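Local coordinates for nucleotidyltransferase-like protein (Exiguobacterium sibiricum, PDB 3C18), which probably transfers nucleotidyl groups, as in related nucleotidyltransferases, though its substrate is not established, at residues D184-L194 with A208-K219. Sequence-based numbering, arbitrary orientation.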
ATOM      1  N   ASP A 184      23.767  -3.659   7.745  1.00 43.19           N
ATOM      2  CA  ASP A 184      24.255  -3.910   6.372  1.00 39.66           C
ATOM      3  C   ASP A 184      24.938  -2.683   5.755  1.00 38.24           C
ATOM      4  O   ASP A 184      24.336  -1.934   4.989  1.00 38.61           O
ATOM      5  CB  ASP A 184      23.139  -4.393   5.453  1.00 37.92           C
ATOM      6  CG  ASP A 184      23.674  -5.171   4.242  1.00 40.44           C
ATOM      7  OD1 ASP A 184      24.784  -4.844   3.756  1.00 39.75           O
ATOM      8  OD2 ASP A 184      22.975  -6.112   3.780  1.00 44.49           O
ATOM      9  N   PRO A 185      26.208  -2.479   6.091  1.00 36.44           N
ATOM     10  CA  PRO A 185      26.964  -1.304   5.621  1.00 35.40           C
ATOM     11  C   PRO A 185      27.059  -1.184   4.098  1.00 33.41           C
ATOM     12  O   PRO A 185      27.175  -0.091   3.556  1.00 30.86           O
ATOM     13  CB  PRO A 185      28.341  -1.520   6.236  1.00 33.91           C
ATOM     14  CG  PRO A 185      28.098  -2.422   7.438  1.00 33.02           C
ATOM     15  CD  PRO A 185      26.915  -3.243   7.137  1.00 36.23           C
ATOM     16  N   ASP A 186      27.021  -2.316   3.416  1.00 30.55           N
ATOM     17  CA  ASP A 186      27.091  -2.299   1.962  1.00 30.40           C
ATOM     18  C   ASP A 186      25.832  -1.632   1.378  1.00 28.13           C
ATOM     19  O   ASP A 186      25.882  -0.930   0.388  1.00 27.89           O
ATOM     20  CB  ASP A 186      27.214  -3.693   1.379  1.00 32.27           C
ATOM     21  CG  ASP A 186      28.604  -4.243   1.468  1.00 36.76           C
ATOM     22  OD1 ASP A 186      29.575  -3.476   1.679  1.00 35.54           O
ATOM     23  OD2 ASP A 186      28.715  -5.463   1.283  1.00 37.47           O
ATOM     24  N   VAL A 187      24.690  -1.885   1.997  1.00 27.91           N
ATOM     25  CA  VAL A 187      23.433  -1.273   1.512  1.00 24.44           C
ATOM     26  C   VAL A 187      23.427   0.198   1.844  1.00 27.38           C
ATOM     27  O   VAL A 187      23.123   1.062   1.024  1.00 28.74           O
ATOM     28  CB  VAL A 187      22.210  -1.955   2.132  1.00 24.88           C
ATOM     29  CG1 VAL A 187      20.946  -1.165   1.794  1.00 22.45           C
ATOM     30  CG2 VAL A 187      22.163  -3.407   1.619  1.00 25.84           C
ATOM     31  N   TYR A 188      23.869   0.485   3.055  1.00 30.82           N
ATOM     32  CA  TYR A 188      23.929   1.858   3.524  1.00 32.22           C
ATOM     33  C   TYR A 188      24.840   2.689   2.624  1.00 34.39           C
ATOM     34  O   TYR A 188      24.519   3.818   2.277  1.00 37.12           O
ATOM     35  CB  TYR A 188      24.405   1.867   4.967  1.00 32.32           C
ATOM     36  CG  TYR A 188      24.467   3.207   5.634  1.00 36.63           C
ATOM     37  CD1 TYR A 188      25.564   4.033   5.469  1.00 39.74           C
ATOM     38  CD2 TYR A 188      23.460   3.621   6.483  1.00 43.62           C
ATOM     39  CE1 TYR A 188      25.635   5.236   6.103  1.00 46.30           C
ATOM     40  CE2 TYR A 188      23.525   4.838   7.117  1.00 47.48           C
ATOM     41  CZ  TYR A 188      24.617   5.636   6.927  1.00 43.32           C
ATOM     42  OH  TYR A 188      24.705   6.843   7.574  1.00 44.49           O
ATOM     43  N   LYS A 189      25.960   2.101   2.206  1.00 35.16           N
ATOM     44  CA  LYS A 189      26.957   2.818   1.402  1.00 32.85           C
ATOM     45  C   LYS A 189      26.438   3.075   0.004  1.00 32.63           C
ATOM     46  O   LYS A 189      26.708   4.090  -0.593  1.00 30.68           O
ATOM     47  CB  LYS A 189      28.311   2.065   1.327  1.00 34.49           C
ATOM     48  N   LEU A 190      25.675   2.138  -0.527  1.00 34.09           N
ATOM     49  CA  LEU A 190      25.074   2.301  -1.866  1.00 32.74           C
ATOM     50  C   LEU A 190      24.101   3.501  -1.853  1.00 33.28           C
ATOM     51  O   LEU A 190      24.012   4.282  -2.799  1.00 35.00           O
ATOM     52  CB  LEU A 190      24.323   1.015  -2.261  1.00 33.62           C
ATOM     53  CG  LEU A 190      23.862   0.940  -3.690  1.00 35.72           C
ATOM     54  CD1 LEU A 190      25.070   1.049  -4.573  1.00 34.70           C
ATOM     55  CD2 LEU A 190      23.067  -0.353  -3.945  1.00 30.83           C
ATOM     56  N   TYR A 191      23.390   3.663  -0.748  1.00 34.07           N
ATOM     57  CA  TYR A 191      22.399   4.764  -0.631  1.00 34.33           C
ATOM     58  C   TYR A 191      23.096   6.103  -0.493  1.00 37.15           C
ATOM     59  O   TYR A 191      22.720   7.101  -1.092  1.00 34.54           O
ATOM     60  CB  TYR A 191      21.470   4.517   0.556  1.00 37.55           C
ATOM     61  CG  TYR A 191      20.452   5.594   0.824  1.00 35.51           C
ATOM     62  CD1 TYR A 191      19.378   5.799  -0.027  1.00 38.10           C
ATOM     63  CD2 TYR A 191      20.549   6.384   1.953  1.00 37.27           C
ATOM     64  CE1 TYR A 191      18.444   6.764   0.246  1.00 42.33           C
ATOM     65  CE2 TYR A 191      19.621   7.372   2.223  1.00 37.63           C
ATOM     66  CZ  TYR A 191      18.579   7.557   1.381  1.00 37.65           C
ATOM     67  OH  TYR A 191      17.648   8.534   1.683  1.00 38.54           O
ATOM     68  N   GLU A 192      24.171   6.071   0.275  1.00 39.28           N
ATOM     69  CA  GLU A 192      24.960   7.256   0.595  1.00 40.30           C
ATOM     70  C   GLU A 192      25.583   7.796  -0.686  1.00 39.30           C
ATOM     71  O   GLU A 192      25.594   8.988  -0.931  1.00 40.40           O
ATOM     72  CB  GLU A 192      26.042   6.903   1.625  1.00 40.91           C
ATOM     73  CG  GLU A 192      26.517   8.071   2.442  1.00 49.01           C
ATOM     74  CD  GLU A 192      27.377   7.653   3.634  1.00 54.25           C
ATOM     75  OE1 GLU A 192      28.302   6.834   3.426  1.00 57.60           O
ATOM     76  OE2 GLU A 192      27.135   8.156   4.764  1.00 47.25           O
ATOM     77  N   GLN A 193      26.081   6.880  -1.498  1.00 38.78           N
ATOM     78  CA  GLN A 193      26.676   7.216  -2.791  1.00 40.00           C
ATOM     79  C   GLN A 193      25.685   7.925  -3.664  1.00 37.96           C
ATOM     80  O   GLN A 193      26.057   8.770  -4.467  1.00 37.26           O
ATOM     81  CB  GLN A 193      27.069   5.974  -3.598  1.00 40.39           C
ATOM     82  CG  GLN A 193      28.287   5.205  -3.204  1.00 45.95           C
ATOM     83  CD  GLN A 193      28.294   3.850  -3.942  1.00 62.34           C
ATOM     84  OE1 GLN A 193      27.771   3.725  -5.094  1.00 57.67           O
ATOM     85  NE2 GLN A 193      28.838   2.820  -3.277  1.00 63.02           N
ATOM     86  N   LEU A 194      24.435   7.483  -3.586  1.00 38.02           N
ATOM     87  CA  LEU A 194      23.364   8.040  -4.434  1.00 38.26           C
ATOM     88  C   LEU A 194      23.043   9.442  -3.938  1.00 38.98           C
ATOM     89  O   LEU A 194      22.903  10.370  -4.718  1.00 38.39           O
ATOM     90  CB  LEU A 194      22.095   7.151  -4.445  1.00 39.10           C
ATOM     91  CG  LEU A 194      20.884   7.682  -5.242  1.00 33.45           C
ATOM     92  CD1 LEU A 194      21.257   7.929  -6.646  1.00 34.78           C
ATOM     93  CD2 LEU A 194      19.622   6.763  -5.175  1.00 29.05           C
ATOM     94  N   ALA A 208      23.631   3.298  -9.112  1.00 28.53           N
ATOM     95  CA  ALA A 208      22.714   2.746  -8.112  1.00 25.68           C
ATOM     96  C   ALA A 208      22.052   1.512  -8.660  1.00 27.06           C
ATOM     97  O   ALA A 208      21.835   0.554  -7.936  1.00 25.13           O
ATOM     98  CB  ALA A 208      21.682   3.783  -7.667  1.00 26.90           C
ATOM     99  N   LEU A 209      21.758   1.481  -9.956  1.00 25.92           N
ATOM    100  CA  LEU A 209      21.107   0.279 -10.511  1.00 27.40           C
ATOM    101  C   LEU A 209      22.108  -0.893 -10.500  1.00 29.86           C
ATOM    102  O   LEU A 209      21.763  -2.063 -10.274  1.00 30.48           O
ATOM    103  CB  LEU A 209      20.557   0.509 -11.942  1.00 28.42           C
ATOM    104  CG  LEU A 209      19.302   1.383 -12.086  1.00 23.76           C
ATOM    105  CD1 LEU A 209      19.091   1.956 -13.509  1.00 24.47           C
ATOM    106  CD2 LEU A 209      18.091   0.560 -11.573  1.00 15.20           C
ATOM    107  N   ILE A 210      23.362  -0.587 -10.780  1.00 31.16           N
ATOM    108  CA  ILE A 210      24.408  -1.628 -10.808  1.00 32.20           C
ATOM    109  C   ILE A 210      24.465  -2.291  -9.437  1.00 33.37           C
ATOM    110  O   ILE A 210      24.359  -3.502  -9.309  1.00 32.73           O
ATOM    111  CB  ILE A 210      25.793  -1.056 -11.110  1.00 35.66           C
ATOM    112  CG1 ILE A 210      25.852  -0.559 -12.558  1.00 36.04           C
ATOM    113  CG2 ILE A 210      26.874  -2.091 -10.867  1.00 35.19           C
ATOM    114  CD1 ILE A 210      25.129  -1.435 -13.478  1.00 34.64           C
ATOM    115  N   GLY A 211      24.582  -1.444  -8.426  1.00 32.13           N
ATOM    116  CA  GLY A 211      24.692  -1.883  -7.034  1.00 31.92           C
ATOM    117  C   GLY A 211      23.483  -2.632  -6.588  1.00 31.61           C
ATOM    118  O   GLY A 211      23.574  -3.654  -5.927  1.00 35.61           O
ATOM    119  N   LEU A 212      22.317  -2.124  -6.967  1.00 32.73           N
ATOM    120  CA  LEU A 212      21.057  -2.797  -6.632  1.00 30.76           C
ATOM    121  C   LEU A 212      20.990  -4.187  -7.229  1.00 34.54           C
ATOM    122  O   LEU A 212      20.412  -5.130  -6.625  1.00 32.96           O
ATOM    123  CB  LEU A 212      19.827  -2.028  -7.140  1.00 33.28           C
ATOM    124  CG  LEU A 212      19.242  -0.903  -6.290  1.00 34.17           C
ATOM    125  CD1 LEU A 212      18.296   0.014  -7.124  1.00 28.64           C
ATOM    126  CD2 LEU A 212      18.517  -1.484  -5.113  1.00 25.70           C
ATOM    127  N   GLU A 213      21.478  -4.322  -8.454  1.00 30.75           N
ATOM    128  CA  GLU A 213      21.287  -5.593  -9.166  1.00 34.78           C
ATOM    129  C   GLU A 213      22.151  -6.644  -8.505  1.00 35.52           C
ATOM    130  O   GLU A 213      21.789  -7.810  -8.392  1.00 42.25           O
ATOM    131  CB  GLU A 213      21.607  -5.466 -10.655  1.00 34.82           C
ATOM    132  CG  GLU A 213      21.334  -6.741 -11.422  1.00 40.79           C
ATOM    133  CD  GLU A 213      21.416  -6.568 -12.927  1.00 52.96           C
ATOM    134  OE1 GLU A 213      21.879  -5.493 -13.368  1.00 65.23           O
ATOM    135  OE2 GLU A 213      21.005  -7.494 -13.667  1.00 64.83           O
ATOM    136  N   HIS A 214      23.290  -6.187  -8.036  1.00 37.71           N
ATOM    137  CA  HIS A 214      24.246  -7.042  -7.348  1.00 38.92           C
ATOM    138  C   HIS A 214      23.674  -7.538  -6.021  1.00 39.74           C
ATOM    139  O   HIS A 214      23.657  -8.726  -5.726  1.00 41.06           O
ATOM    140  CB  HIS A 214      25.515  -6.254  -7.078  1.00 37.86           C
ATOM    141  CG  HIS A 214      26.612  -7.055  -6.458  1.00 51.27           C
ATOM    142  ND1 HIS A 214      27.046  -8.257  -6.979  1.00 58.33           N
ATOM    143  CD2 HIS A 214      27.406  -6.797  -5.391  1.00 54.15           C
ATOM    144  CE1 HIS A 214      28.039  -8.720  -6.242  1.00 56.64           C
ATOM    145  NE2 HIS A 214      28.277  -7.851  -5.274  1.00 58.20           N
ATOM    146  N   LEU A 215      23.216  -6.591  -5.221  1.00 39.28           N
ATOM    147  CA  LEU A 215      22.672  -6.884  -3.869  1.00 40.15           C
ATOM    148  C   LEU A 215      21.388  -7.705  -3.913  1.00 39.71           C
ATOM    149  O   LEU A 215      21.039  -8.471  -3.000  1.00 43.44           O
ATOM    150  CB  LEU A 215      22.499  -5.582  -3.070  1.00 38.81           C
ATOM    151  CG  LEU A 215      23.855  -4.932  -2.787  1.00 34.98           C
ATOM    152  CD1 LEU A 215      23.777  -3.649  -2.011  1.00 32.65           C
ATOM    153  CD2 LEU A 215      24.704  -5.899  -2.034  1.00 45.08           C
ATOM    154  N   LEU A 216      20.716  -7.600  -5.032  1.00 39.85           N
ATOM    155  CA  LEU A 216      19.445  -8.296  -5.257  1.00 42.47           C
ATOM    156  C   LEU A 216      19.721  -9.782  -5.402  1.00 43.71           C
ATOM    157  O   LEU A 216      19.065 -10.642  -4.818  1.00 46.98           O
ATOM    158  CB  LEU A 216      18.797  -7.776  -6.541  1.00 42.91           C
ATOM    159  CG  LEU A 216      17.319  -7.961  -6.789  1.00 44.42           C
ATOM    160  CD1 LEU A 216      16.571  -7.961  -5.501  1.00 47.46           C
ATOM    161  CD2 LEU A 216      16.829  -6.822  -7.655  1.00 34.76           C
ATOM    162  N   GLN A 217      20.653 -10.058  -6.300  1.00 41.87           N
ATOM    163  CA  GLN A 217      21.133 -11.416  -6.545  1.00 41.97           C
ATOM    164  C   GLN A 217      21.678 -12.008  -5.224  1.00 37.73           C
ATOM    165  O   GLN A 217      21.445 -13.149  -4.861  1.00 36.08           O
ATOM    166  CB  GLN A 217      22.243 -11.385  -7.611  1.00 43.96           C
ATOM    167  CG  GLN A 217      23.018 -12.682  -7.732  1.00 52.96           C
ATOM    168  CD  GLN A 217      22.292 -13.704  -8.570  1.00 66.24           C
ATOM    169  OE1 GLN A 217      22.187 -13.539  -9.787  1.00 77.72           O
ATOM    170  NE2 GLN A 217      21.802 -14.778  -7.935  1.00 62.03           N
ATOM    171  N   SER A 218      22.341 -11.167  -4.468  1.00 35.66           N
ATOM    172  CA  SER A 218      22.982 -11.601  -3.216  0.50 34.32           C
ATOM    173  C   SER A 218      21.979 -12.005  -2.131  1.00 34.92           C
ATOM    174  O   SER A 218      22.291 -12.803  -1.268  1.00 37.41           O
ATOM    175  CB  SER A 218      23.894 -10.500  -2.665  0.50 36.21           C
ATOM    176  OG  SER A 218      24.826 -10.039  -3.646  0.50 40.66           O
ATOM    177  N   LYS A 219      20.788 -11.425  -2.167  1.00 31.97           N
ATOM    178  CA  LYS A 219      19.759 -11.655  -1.129  1.00 27.36           C
ATOM    179  C   LYS A 219      18.595 -12.484  -1.648  1.00 24.92           C
ATOM    180  O   LYS A 219      17.534 -12.545  -1.073  1.00 27.22           O
ATOM    181  CB  LYS A 219      19.222 -10.323  -0.607  1.00 28.93           C
ATOM    182  CG  LYS A 219      20.319  -9.416  -0.049  1.00 34.68           C
ATOM    183  CD  LYS A 219      19.799  -8.218   0.714  1.00 36.22           C
ATOM    184  CE  LYS A 219      20.932  -7.355   1.256  1.00 41.83           C
ATOM    185  NZ  LYS A 219      21.559  -7.953   2.449  1.00 33.45           N
TER
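Lys219 and Asp184 join in a salt bridge, NZ lying 2.7 Å from Asp184 OD2, nearly in line with its C-O bond. The lysine chain, extended through chi2 and chi3 and turned at its last torsion (chi4 -77°), reaches past Val187, its CE 4.2 Å from Val187 CG2, and NZ also pairs with Glu167, so two carboxylates hold one ammonium. Aspartate suits the N-cap: OD1 accepts a weak bond from Val187 N (3.4 Å), while OD2 serves the lysine and, weakly, Ser164. With an alanine in place of Lys219 the ammonium is gone, which would probably leave Asp184 and Glu167 without the cation they share.

The rest is apolar. Leu190 is a knob in the hole formed by Ala208, Gly211, Leu212 and Leu215. Glycine suits the hole because a CB would collide with Leu190 CD1, while Leu190 CD2 lies 3.5 Å from Gly211 C. Leu215 CD1 touches Leu190 CD2 (3.9 Å) and Val187 CG2.

Helices 185-194 and 208-218 run nearly antiparallel (165°), their axes coming within 10.2 Å, in the YgxA-like substrate binding domain; helix 146-167 packs against both, helix 116-142 backs Leu212, and Trp177 of helix 176-183 touches Val187.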